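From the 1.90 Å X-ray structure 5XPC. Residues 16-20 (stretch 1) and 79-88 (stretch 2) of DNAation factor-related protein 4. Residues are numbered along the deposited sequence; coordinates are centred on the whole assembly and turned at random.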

# COMPACT_ATOMS: atom_id res chain seq x y z
N ASP B 16 -13.51 16.42 -17.40
CA ASP B 16 -12.84 16.00 -18.62
C ASP B 16 -11.35 16.28 -18.49
O ASP B 16 -10.86 16.78 -17.47
CB ASP B 16 -13.46 16.67 -19.86
CG ASP B 16 -13.49 18.19 -19.78
OD1 ASP B 16 -12.80 18.78 -18.93
OD2 ASP B 16 -14.20 18.80 -20.61
N ASN B 17 -10.60 15.93 -19.54
CA ASN B 17 -9.15 16.02 -19.44
C ASN B 17 -8.67 17.46 -19.28
O ASN B 17 -7.61 17.70 -18.70
CB ASN B 17 -8.50 15.35 -20.65
CG ASN B 17 -7.07 14.93 -20.37
OD1 ASN B 17 -6.74 14.52 -19.25
ND2 ASN B 17 -6.22 15.02 -21.38
N GLU B 18 -9.45 18.42 -19.76
CA GLU B 18 -9.10 19.83 -19.64
C GLU B 18 -9.70 20.50 -18.42
O GLU B 18 -9.46 21.70 -18.21
CB GLU B 18 -9.52 20.58 -20.91
CG GLU B 18 -8.69 20.21 -22.12
CD GLU B 18 -7.21 20.44 -21.88
OE1 GLU B 18 -6.86 21.50 -21.34
OE2 GLU B 18 -6.41 19.54 -22.20
N ARG B 19 -10.46 19.77 -17.60
CA ARG B 19 -11.07 20.31 -16.39
C ARG B 19 -11.97 21.51 -16.70
O ARG B 19 -12.01 22.49 -15.96
CB ARG B 19 -10.01 20.68 -15.35
CG ARG B 19 -9.47 19.51 -14.52
CD ARG B 19 -8.53 18.60 -15.32
NE ARG B 19 -7.80 17.68 -14.45
CZ ARG B 19 -7.00 16.70 -14.88
NH1 ARG B 19 -6.84 16.50 -16.18
NH2 ARG B 19 -6.39 15.91 -14.00
N THR B 20 -12.69 21.43 -17.82
CA THR B 20 -13.50 22.56 -18.29
C THR B 20 -14.82 22.66 -17.53
O THR B 20 -15.29 23.76 -17.24
CB THR B 20 -13.80 22.44 -19.78
OG1 THR B 20 -14.62 21.28 -20.01
CG2 THR B 20 -12.51 22.34 -20.60
N ALA B 79 -6.93 6.09 -23.25
CA ALA B 79 -6.57 7.49 -23.16
C ALA B 79 -5.33 7.67 -22.30
O ALA B 79 -5.09 6.91 -21.35
CB ALA B 79 -7.73 8.29 -22.58
N VAL B 80 -4.52 8.66 -22.65
CA VAL B 80 -3.45 9.15 -21.80
C VAL B 80 -3.96 10.45 -21.19
O VAL B 80 -3.92 11.52 -21.81
CB VAL B 80 -2.13 9.33 -22.56
CG1 VAL B 80 -1.10 10.01 -21.68
CG2 VAL B 80 -1.62 7.96 -23.03
N ILE B 81 -4.48 10.36 -20.02
CA ILE B 81 -5.05 11.54 -19.40
C ILE B 81 -3.94 12.29 -18.70
O ILE B 81 -2.89 11.73 -18.34
CB ILE B 81 -6.21 11.16 -18.45
CG1 ILE B 81 -5.68 10.46 -17.20
CG2 ILE B 81 -7.20 10.24 -19.17
CD1 ILE B 81 -5.51 11.36 -16.00
N THR B 82 -4.14 13.59 -18.53
CA THR B 82 -3.25 14.42 -17.74
C THR B 82 -3.60 14.23 -16.27
O THR B 82 -4.74 14.50 -15.87
CB THR B 82 -3.39 15.88 -18.15
OG1 THR B 82 -3.35 15.98 -19.58
CG2 THR B 82 -2.26 16.72 -17.57
N THR B 83 -2.65 13.74 -15.48
CA THR B 83 -2.88 13.56 -14.06
C THR B 83 -3.06 14.90 -13.36
O THR B 83 -2.74 15.96 -13.90
CB THR B 83 -1.71 12.80 -13.42
OG1 THR B 83 -0.52 13.58 -13.57
CG2 THR B 83 -1.52 11.44 -14.08
N ASP B 84 -3.61 14.85 -12.14
CA ASP B 84 -3.73 16.05 -11.31
C ASP B 84 -2.40 16.78 -11.18
O ASP B 84 -2.32 18.00 -11.36
CB ASP B 84 -4.27 15.70 -9.92
CG ASP B 84 -5.76 15.41 -9.91
OD1 ASP B 84 -6.45 15.82 -10.87
OD2 ASP B 84 -6.23 14.79 -8.94
N ALA B 85 -1.34 16.03 -10.87
CA ALA B 85 -0.02 16.64 -10.70
C ALA B 85 0.44 17.33 -11.98
O ALA B 85 0.90 18.47 -11.95
CB ALA B 85 0.99 15.58 -10.25
N ASP B 86 0.32 16.64 -13.12
CA ASP B 86 0.76 17.24 -14.38
C ASP B 86 -0.10 18.43 -14.76
O ASP B 86 0.41 19.43 -15.28
CB ASP B 86 0.75 16.20 -15.50
CG ASP B 86 1.82 15.15 -15.33
OD1 ASP B 86 2.78 15.40 -14.56
OD2 ASP B 86 1.70 14.08 -15.95
N PHE B 87 -1.41 18.35 -14.50
CA PHE B 87 -2.30 19.46 -14.87
C PHE B 87 -2.03 20.69 -14.02
O PHE B 87 -1.98 21.81 -14.54
CB PHE B 87 -3.75 19.02 -14.75
CG PHE B 87 -4.73 20.04 -15.25
CD1 PHE B 87 -5.03 20.13 -16.60
CD2 PHE B 87 -5.37 20.91 -14.37
CE1 PHE B 87 -5.94 21.08 -17.07
CE2 PHE B 87 -6.27 21.86 -14.83
CZ PHE B 87 -6.56 21.94 -16.18
N GLU B 88 -1.86 20.51 -12.71
CA GLU B 88 -1.51 21.62 -11.84
C GLU B 88 -0.14 22.20 -12.21
O GLU B 88 0.06 23.42 -12.17
CB GLU B 88 -1.54 21.17 -10.38
CG GLU B 88 -0.50 21.81 -9.47
CD GLU B 88 -0.86 23.23 -9.06
OE1 GLU B 88 -2.06 23.55 -9.04
OE2 GLU B 88 0.06 24.01 -8.75

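The two stretches meet mainly through the side chains of Asn 17 and Arg 19, which reach across to the loop at Ile 81 and Thr 82 and to the first turn of the helix that follows; between them, Glu 18 O packs by Phe 87 CZ at 3.5 Å. The contact is small, burying 352 Å² over both sides, yet it is rich in directed interactions.

Stretch 1 is shaped by a type I turn from Asp 16 to Arg 19, closed by the backbone bond from Arg 19 N to Asp 16 O (3.0 Å). Asp 16 does not touch stretch 2, but it organises the segment that does. With chi1 in the p well, the carboxylate of Asp 16 reaches forward along the chain: Asp 16 OD1 accepts from Thr 20 N at 2.9 Å and Asp 16 OD2 from Thr 20 OG1 at 2.6 Å. Aspartate suits this place because its short side chain offers two acceptors to the residues that follow. Arg 19 itself has positive phi and psi (58/39), a left-handed backbone conformation, and its CA-to-CB bond points toward stretch 2.

The side chain of Arg 19 supplies the largest single share of the contact. Its chi1 is m and its chi2 p, after which chi3 and chi4 are both near 180°, so the far half of the chain is extended and the guanidinium lies flat along the ring of Phe 87. The two planes are only 8° apart and their centres 4.6 Å. The overlap is off-centre for the charge: CZ of Arg 19 sits 31° off the ring normal, whereas CD lies almost exactly above the centroid of the Phe 87 ring, 3.8 Å away, in a CH-pi contact. Aliphatic chain and cationic head thus share one aromatic face. Phe 87, with chi1 t and its CA-to-CB bond toward stretch 1, presents that face from the helix; its flat, nonpolar ring covers the arginine while leaving the guanidinium edge free for hydrogen bonding.

That edge is well used. NH1 and NH2 of Arg 19 both donate to Thr 82 O, each at 2.9 Å, a forked arrangement around one carbonyl. Arg 19 NH2 also donates to Asp 84 OD1 at 3.1 Å, forming a salt bridge, while Arg 19 NH1 bonds to Asn 17 O at 2.9 Å within its own stretch. A planar group with several N-H donors suits such a cluster of acceptors, since its donors lie at the edge of the plane while a face stays free to stack. Asp 84 points its CA-to-CB bond away, but with chi1 m its carboxylate comes nearer to the arginine.

Asn 17 makes the second attachment. Its CA-to-CB bond runs sideways, and chi1 near t carries the amide to the backbone of stretch 2, where Asn 17 OD1 accepts from Thr 82 N at 2.9 Å with a nearly straight angle of 160°. Asparagine suits the place: its short side chain brings an amide oxygen to a backbone N-H without bringing a charge. Asn 17 OD1 also lies 3.4 Å from CA of the buried Ile 81. Thr 82 is therefore held through both its N-H and its carbonyl. Next in line, Thr 83 turns away from stretch 1 and, with chi1 p, caps the helix: its OG1 accepts from Asp 86 N at 3.2 Å, steadying the turn that carries Asp 84 and Phe 87.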